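Local coordinates for protein Lysine/ornithine decarboxylase (Selenomonas ruminantium, PDB 5GJO) that decarboxylates both L-lysine and L-ornithine, giving cadaverine and putrescine, with pyridoxal 5'-phosphate as cofactor, at residues 32-37 and 262-267; 286-289 and 293-296; 370-373 and 377-380. The protein carries 2 engineered substitutions. One frame throughout, in Å; residues are numbered along the deposited sequence.

Contact 1. Residues 32-37 and 262-267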
loop_
_atom_site.group_PDB
_atom_site.type_symbol
_atom_site.label_atom_id
_atom_site.label_comp_id
_atom_site.label_asym_id
_atom_site.label_seq_id
_atom_site.Cartn_x
_atom_site.Cartn_y
_atom_site.Cartn_z
ATOM N N GLU A 32 -10.026 18.622 -17.111
ATOM C CA GLU A 32 -9.803 19.593 -18.172
ATOM C C GLU A 32 -9.728 21.009 -17.694
ATOM O O GLU A 32 -8.834 21.757 -18.169
ATOM C CB GLU A 32 -10.893 19.359 -19.281
ATOM C CG GLU A 32 -10.833 20.374 -20.412
ATOM C CD GLU A 32 -11.718 19.971 -21.642
ATOM O OE1 GLU A 32 -12.439 18.996 -21.599
ATOM O OE2 GLU A 32 -11.800 20.742 -22.602
ATOM N N GLU A 33 -10.638 21.423 -16.781
ATOM C CA GLU A 33 -10.600 22.713 -16.208
ATOM C C GLU A 33 -9.254 22.990 -15.510
ATOM O O GLU A 33 -8.683 24.132 -15.600
ATOM C CB GLU A 33 -11.743 22.906 -15.236
ATOM C CG GLU A 33 -11.776 24.207 -14.498
ATOM C CD GLU A 33 -12.974 24.228 -13.513
ATOM O OE1 GLU A 33 -14.087 24.364 -14.035
ATOM O OE2 GLU A 33 -12.799 24.102 -12.256
ATOM N N ASN A 34 -8.786 21.981 -14.763
ATOM C CA ASN A 34 -7.467 22.129 -14.120
ATOM C C ASN A 34 -6.311 22.297 -15.143
ATOM O O ASN A 34 -5.386 23.118 -14.916
ATOM C CB ASN A 34 -7.169 20.926 -13.211
ATOM C CG ASN A 34 -8.043 20.909 -11.974
ATOM O OD1 ASN A 34 -8.588 21.948 -11.567
ATOM N ND2 ASN A 34 -8.056 19.754 -11.275
ATOM N N TYR A 35 -6.337 21.554 -16.238
ATOM C CA TYR A 35 -5.328 21.683 -17.255
ATOM C C TYR A 35 -5.404 23.088 -17.840
ATOM O O TYR A 35 -4.404 23.775 -17.997
ATOM C CB TYR A 35 -5.545 20.605 -18.350
ATOM C CG TYR A 35 -4.464 20.581 -19.372
ATOM C CD1 TYR A 35 -3.289 19.841 -19.167
ATOM C CD2 TYR A 35 -4.560 21.364 -20.505
ATOM C CE1 TYR A 35 -2.300 19.815 -20.118
ATOM C CE2 TYR A 35 -3.565 21.362 -21.471
ATOM C CZ TYR A 35 -2.429 20.599 -21.276
ATOM O OH TYR A 35 -1.396 20.543 -22.206
ATOM N N GLN A 36 -6.585 23.528 -18.198
ATOM C CA GLN A 36 -6.711 24.868 -18.794
ATOM C C GLN A 36 -6.332 25.993 -17.863
ATOM O O GLN A 36 -5.769 26.973 -18.324
ATOM C CB GLN A 36 -8.109 25.112 -19.362
ATOM C CG GLN A 36 -8.387 24.184 -20.560
ATOM C CD GLN A 36 -7.334 24.183 -21.742
ATOM O OE1 GLN A 36 -6.520 25.124 -21.953
ATOM N NE2 GLN A 36 -7.343 23.092 -22.499
ATOM N N PHE A 37 -6.654 25.888 -16.587
ATOM C CA PHE A 37 -6.252 26.873 -15.621
ATOM C C PHE A 37 -4.708 26.988 -15.596
ATOM O O PHE A 37 -4.182 28.075 -15.512
ATOM C CB PHE A 37 -6.770 26.460 -14.251
ATOM C CG PHE A 37 -6.455 27.389 -13.116
ATOM C CD1 PHE A 37 -5.297 27.239 -12.408
ATOM C CD2 PHE A 37 -7.389 28.332 -12.688
ATOM C CE1 PHE A 37 -5.019 28.046 -11.310
ATOM C CE2 PHE A 37 -7.139 29.116 -11.561
ATOM C CZ PHE A 37 -5.943 28.966 -10.875
ATOM N N CYS A 262 -5.502 16.071 -10.975
ATOM C CA CYS A 262 -6.741 15.327 -10.687
ATOM C C CYS A 262 -7.180 15.409 -9.246
ATOM O O CYS A 262 -8.204 14.840 -8.914
ATOM C CB CYS A 262 -6.602 13.871 -11.098
ATOM S SG CYS A 262 -5.877 13.607 -12.710
ATOM N N GLY A 263 -6.379 16.020 -8.349
ATOM C CA GLY A 263 -6.679 15.934 -6.949
ATOM C C GLY A 263 -8.076 16.383 -6.619
ATOM O O GLY A 263 -8.819 15.700 -5.868
ATOM N N THR A 264 -8.444 17.495 -7.212
ATOM C CA THR A 264 -9.748 18.108 -6.952
ATOM C C THR A 264 -10.848 17.614 -7.965
ATOM O O THR A 264 -11.920 18.181 -8.032
ATOM C CB THR A 264 -9.705 19.613 -7.127
ATOM O OG1 THR A 264 -9.034 19.930 -8.331
ATOM C CG2 THR A 264 -8.926 20.199 -5.921
ATOM N N ALA A 265 -10.582 16.553 -8.709
ATOM C CA ALA A 265 -11.488 16.033 -9.697
ATOM C C ALA A 265 -12.118 14.687 -9.365
ATOM O O ALA A 265 -12.773 14.112 -10.222
ATOM C CB ALA A 265 -10.789 15.946 -11.029
ATOM N N VAL A 266 -11.856 14.111 -8.189
ATOM C CA VAL A 266 -12.242 12.760 -7.841
ATOM C C VAL A 266 -12.853 12.739 -6.430
ATOM O O VAL A 266 -12.327 13.447 -5.520
ATOM C CB VAL A 266 -11.056 11.799 -7.951
ATOM C CG1 VAL A 266 -11.498 10.375 -7.660
ATOM C CG2 VAL A 266 -10.370 11.896 -9.292
ATOM N N ASN A 267 -13.939 12.001 -6.244
ATOM C CA ASN A 267 -14.565 11.798 -4.943
ATOM C C ASN A 267 -14.618 10.291 -4.687
ATOM O O ASN A 267 -14.701 9.531 -5.600
ATOM C CB ASN A 267 -16.012 12.308 -4.881
ATOM C CG ASN A 267 -16.152 13.823 -4.932
ATOM O OD1 ASN A 267 -17.257 14.333 -4.872
ATOM N ND2 ASN A 267 -15.047 14.532 -5.047
#

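Contact 2. Residues 286-289 and 293-296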
loop_
_atom_site.group_PDB
_atom_site.type_symbol
_atom_site.label_atom_id
_atom_site.label_comp_id
_atom_site.label_asym_id
_atom_site.label_seq_id
_atom_site.Cartn_x
_atom_site.Cartn_y
_atom_site.Cartn_z
ATOM N N LEU A 286 -16.323 1.607 7.655
ATOM C CA LEU A 286 -16.561 1.847 6.211
ATOM C C LEU A 286 -16.053 0.718 5.337
ATOM O O LEU A 286 -15.256 -0.026 5.803
ATOM C CB LEU A 286 -15.866 3.161 5.760
ATOM C CG LEU A 286 -16.261 4.387 6.624
ATOM C CD1 LEU A 286 -15.497 5.591 6.113
ATOM C CD2 LEU A 286 -17.751 4.602 6.510
ATOM N N ASP A 287 -16.550 0.609 4.091
ATOM C CA ASP A 287 -16.088 -0.363 3.173
ATOM C C ASP A 287 -14.854 -0.006 2.359
ATOM O O ASP A 287 -14.421 -0.838 1.542
ATOM C CB ASP A 287 -17.198 -1.025 2.359
ATOM C CG ASP A 287 -17.978 -0.053 1.454
ATOM O OD1 ASP A 287 -17.559 1.096 1.215
ATOM O OD2 ASP A 287 -19.052 -0.496 0.935
ATOM N N GLU A 288 -14.245 1.106 2.664
ATOM C CA GLU A 288 -12.956 1.505 2.169
ATOM C C GLU A 288 -12.093 1.952 3.327
ATOM O O GLU A 288 -12.576 2.623 4.237
ATOM C CB GLU A 288 -13.044 2.583 1.088
ATOM C CG GLU A 288 -11.727 2.902 0.362
ATOM C CD GLU A 288 -11.266 1.883 -0.677
ATOM O OE1 GLU A 288 -10.271 2.194 -1.360
ATOM O OE2 GLU A 288 -11.930 0.800 -0.850
ATOM N N GLY A 289 -10.808 1.671 3.287
ATOM C CA GLY A 289 -9.931 2.032 4.450
ATOM C C GLY A 289 -8.471 2.308 4.054
ATOM O O GLY A 289 -8.115 2.608 2.872
ATOM N N CYS A 293 -7.959 3.478 -0.799
ATOM C CA CYS A 293 -7.821 4.870 -1.124
ATOM C C CYS A 293 -7.316 5.749 0.040
ATOM O O CYS A 293 -6.616 6.716 -0.214
ATOM C CB CYS A 293 -9.106 5.483 -1.681
ATOM S SG CYS A 293 -9.383 4.685 -3.290
ATOM N N PHE A 294 -7.536 5.340 1.267
ATOM C CA PHE A 294 -7.036 6.106 2.404
ATOM C C PHE A 294 -5.602 5.786 2.735
ATOM O O PHE A 294 -5.087 6.274 3.747
ATOM C CB PHE A 294 -7.899 5.897 3.656
ATOM C CG PHE A 294 -9.307 6.406 3.547
ATOM C CD1 PHE A 294 -9.571 7.715 3.866
ATOM C CD2 PHE A 294 -10.362 5.531 3.286
ATOM C CE1 PHE A 294 -10.885 8.179 3.848
ATOM C CE2 PHE A 294 -11.690 6.006 3.288
ATOM C CZ PHE A 294 -11.912 7.324 3.551
ATOM N N SER A 295 -4.916 4.989 1.898
ATOM C CA SER A 295 -3.470 4.764 2.056
ATOM C C SER A 295 -2.627 6.007 2.050
ATOM O O SER A 295 -1.559 6.017 2.683
ATOM C CB SER A 295 -2.949 3.811 0.923
ATOM O OG SER A 295 -3.296 4.363 -0.379
ATOM N N GLY A 296 -3.117 7.117 1.457
ATOM C CA GLY A 296 -2.475 8.406 1.560
ATOM C C GLY A 296 -2.291 8.924 3.001
ATOM O O GLY A 296 -1.392 9.708 3.261
#

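Contact 3. Residues 370-373 and 377-380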
loop_
_atom_site.group_PDB
_atom_site.type_symbol
_atom_site.label_atom_id
_atom_site.label_comp_id
_atom_site.label_asym_id
_atom_site.label_seq_id
_atom_site.Cartn_x
_atom_site.Cartn_y
_atom_site.Cartn_z
ATOM N N ILE A 370 -14.941 5.329 -11.516
ATOM C CA ILE A 370 -16.138 5.518 -12.358
ATOM C C ILE A 370 -15.991 6.885 -13.040
ATOM O O ILE A 370 -15.599 7.872 -12.387
ATOM C CB ILE A 370 -17.420 5.513 -11.492
ATOM C CG1 ILE A 370 -17.538 4.225 -10.664
ATOM C CG2 ILE A 370 -18.687 5.744 -12.289
ATOM C CD1 ILE A 370 -17.431 2.943 -11.464
ATOM N N ILE A 371 -16.199 6.927 -14.347
ATOM C CA ILE A 371 -16.117 8.158 -15.104
ATOM C C ILE A 371 -17.463 8.885 -15.014
ATOM O O ILE A 371 -18.465 8.414 -15.536
ATOM C CB ILE A 371 -15.686 7.968 -16.573
ATOM C CG1 ILE A 371 -14.386 7.154 -16.664
ATOM C CG2 ILE A 371 -15.595 9.298 -17.303
ATOM C CD1 ILE A 371 -13.261 7.773 -15.840
ATOM N N PHE A 372 -17.465 10.039 -14.394
ATOM C CA PHE A 372 -18.692 10.767 -14.104
ATOM C C PHE A 372 -19.457 11.163 -15.380
ATOM O O PHE A 372 -20.672 11.009 -15.490
ATOM C CB PHE A 372 -18.413 12.024 -13.295
ATOM C CG PHE A 372 -19.636 12.732 -12.792
ATOM C CD1 PHE A 372 -20.538 12.061 -12.034
ATOM C CD2 PHE A 372 -19.849 14.023 -13.056
ATOM C CE1 PHE A 372 -21.677 12.688 -11.523
ATOM C CE2 PHE A 372 -20.983 14.679 -12.550
ATOM C CZ PHE A 372 -21.898 14.015 -11.804
ATOM N N GLU A 373 -18.725 11.509 -16.407
ATOM C CA GLU A 373 -19.337 12.013 -17.679
ATOM C C GLU A 373 -20.011 10.862 -18.459
ATOM O O GLU A 373 -20.790 11.145 -19.401
ATOM C CB GLU A 373 -18.284 12.722 -18.556
ATOM C CG GLU A 373 -17.845 14.073 -18.123
ATOM C CD GLU A 373 -16.959 14.079 -16.918
ATOM O OE1 GLU A 373 -16.786 15.201 -16.423
ATOM O OE2 GLU A 373 -16.447 12.986 -16.499
ATOM N N GLU A 377 -26.121 10.915 -14.064
ATOM C CA GLU A 377 -26.050 12.085 -13.169
ATOM C C GLU A 377 -25.351 13.293 -13.793
ATOM O O GLU A 377 -25.721 14.433 -13.517
ATOM C CB GLU A 377 -25.350 11.740 -11.852
ATOM C CG GLU A 377 -26.098 10.754 -10.970
ATOM C CD GLU A 377 -26.100 9.268 -11.389
ATOM O OE1 GLU A 377 -25.359 8.874 -12.317
ATOM O OE2 GLU A 377 -26.838 8.403 -10.756
ATOM N N TYR A 378 -24.332 13.084 -14.617
ATOM C CA TYR A 378 -23.674 14.175 -15.346
ATOM C C TYR A 378 -24.587 14.790 -16.327
ATOM O O TYR A 378 -24.729 16.030 -16.404
ATOM C CB TYR A 378 -22.431 13.629 -16.048
ATOM C CG TYR A 378 -21.756 14.602 -16.899
ATOM C CD1 TYR A 378 -21.012 15.692 -16.349
ATOM C CD2 TYR A 378 -21.862 14.494 -18.287
ATOM C CE1 TYR A 378 -20.353 16.608 -17.215
ATOM C CE2 TYR A 378 -21.288 15.439 -19.117
ATOM C CZ TYR A 378 -20.487 16.439 -18.595
ATOM O OH TYR A 378 -19.864 17.343 -19.433
ATOM N N ALA A 379 -25.256 13.914 -17.075
ATOM C CA ALA A 379 -26.211 14.394 -18.044
ATOM C C ALA A 379 -27.297 15.241 -17.333
ATOM O O ALA A 379 -27.800 16.302 -17.875
ATOM C CB ALA A 379 -26.868 13.258 -18.768
ATOM N N ALA A 380 -27.715 14.803 -16.162
ATOM C CA ALA A 380 -28.703 15.533 -15.393
ATOM C C ALA A 380 -28.177 16.922 -15.006
ATOM O O ALA A 380 -28.919 17.878 -14.958
ATOM C CB ALA A 380 -29.110 14.748 -14.168
#

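Contact 1. Residues 32-37 and 262-267
N34 and T264 meet through a single side-chain hydrogen bond. From CB of N34, which points toward 262-267, the chain goes on to CG, set anti to the carbonyl carbon (chi1 -70°) so that the amide faces T264; CG lies 3.9 Å from T264 OG1. The two branches then part company. ND2 is the one that touches, giving a hydrogen to T264 OG1 at 3.1 Å; the bond is close to straight, with an N-H...O angle of 164°, and the hydroxyl lies somewhat tilted from the amide plane. The same nitrogen donates to the carbonyl O of M261, and OD1 accepts from NZ of K30, one turn back on the same helix. With both ends of the amide engaged, a flip of the group would probably set oxygen against the M261 carbonyl, which supports the modelled orientation.

The backbone carbonyl of N34 accepts from the hydroxyl of Y260. The contact is buried: helix 28-41 of the barrel domain lies against the end of helix 259-263 and the turn that leads the chain into strand 266-276 of the mixed sheet.

Contact 2. Residues 286-289 and 293-296
The chain doubles back between G289 and F294, whose CA atoms come within 5.4 Å, and F294 N gives a hydrogen bond to G289 O at 3.2 Å. A second bond comes from a side chain. E288 has CG anti to its own N (chi1 -171°) and then bends at chi2 (76°), which turns the carboxylate toward the start of 293-296. There OE1 accepts from C293 N at 2.7 Å, nearly straight at 168°, on its anti side and somewhat out of the carboxylate plane. The thiol sits beside the same oxygen, with SG of C293 3.3 Å from E288 OE1. With an alanine at E288 the amide of C293 is likely to lose its carboxylate acceptor, and the turn to be less firmly held.

F294 turns its ring back toward 286-289. The carbonyl oxygen of G289 lies at the ring edge, in plane, while CE2 of F294 approaches E288 O to 3.6 Å. That oxygen is buried here and has no hydrogen-bond partner in the model.

Both segments belong to the connection between strand 283-286 and helix 296-299. The F294 ring packs on L268 of strand 266-276, L330 and Y331 of strand 329-336 and V347 of strand 344-347, while E288 reaches T270. At the far end S295 hydrogen-bonds S357 and packs on Y299 of the second subunit, placing the loop beside the dimer interface.

Contact 3. Residues 370-373 and 377-380
Y378 packs against both F372 and E373, and each of the two meets a different part of it. Its ring lies under the E373 chain: CG of E373 stands over the centre of one face, 3.6 Å from the centroid of the Y378 ring and 12° off the normal, a CH-pi contact. A bend at chi2 of E373 turns the carboxylate off that line, its plane oblique to the ring.

F372 comes in differently. Its CG is anti to the backbone N (chi1 -172°), and the ring offers a face to Y378 CB, which sits 4.1 Å from the centroid as a second CH-pi contact, offset toward the rim. The two rings are oblique, their planes at 76°, and CD2 of F372 is 3.9 Å from CD1 of Y378. At another part of the F372 ring, CE1 touches E377 CB at 3.8 Å.

No hydrogen bond joins the two segments; the packing is mostly carbon on carbon, and the polar tips turn elsewhere. E373 takes the amides of L28 and D29, E377 forms a salt bridge with R18 and bonds T14, and Y378 OH bonds D29. Apolar packing therefore holds the start of helix 376-384 against the 3-10 turn after strand 369-371, while the polar ends reach helix 9-18 and the start of helix 28-41.

In the fold
From the N terminus, contact 1 closes by far the longest loop: helix 28-41 meets residues 262-267 after most of the barrel has been traversed, joining barrel to mixed sheet. Strand 266-276 then leads to strand 283-286 of that sheet, and contact 2 follows directly on it, closing a tight local turn before helix 296-299. Contact 3 does likewise near the C terminus, where strand 369-371 of the same sheet gives way to helix 376-384. The three follow in series; none nests in or crosses another, and none touches. The centres of contacts 1 and 3 are about 15 Å apart; that of contact 2, toward the second subunit, is 21 Å and 23 Å from them.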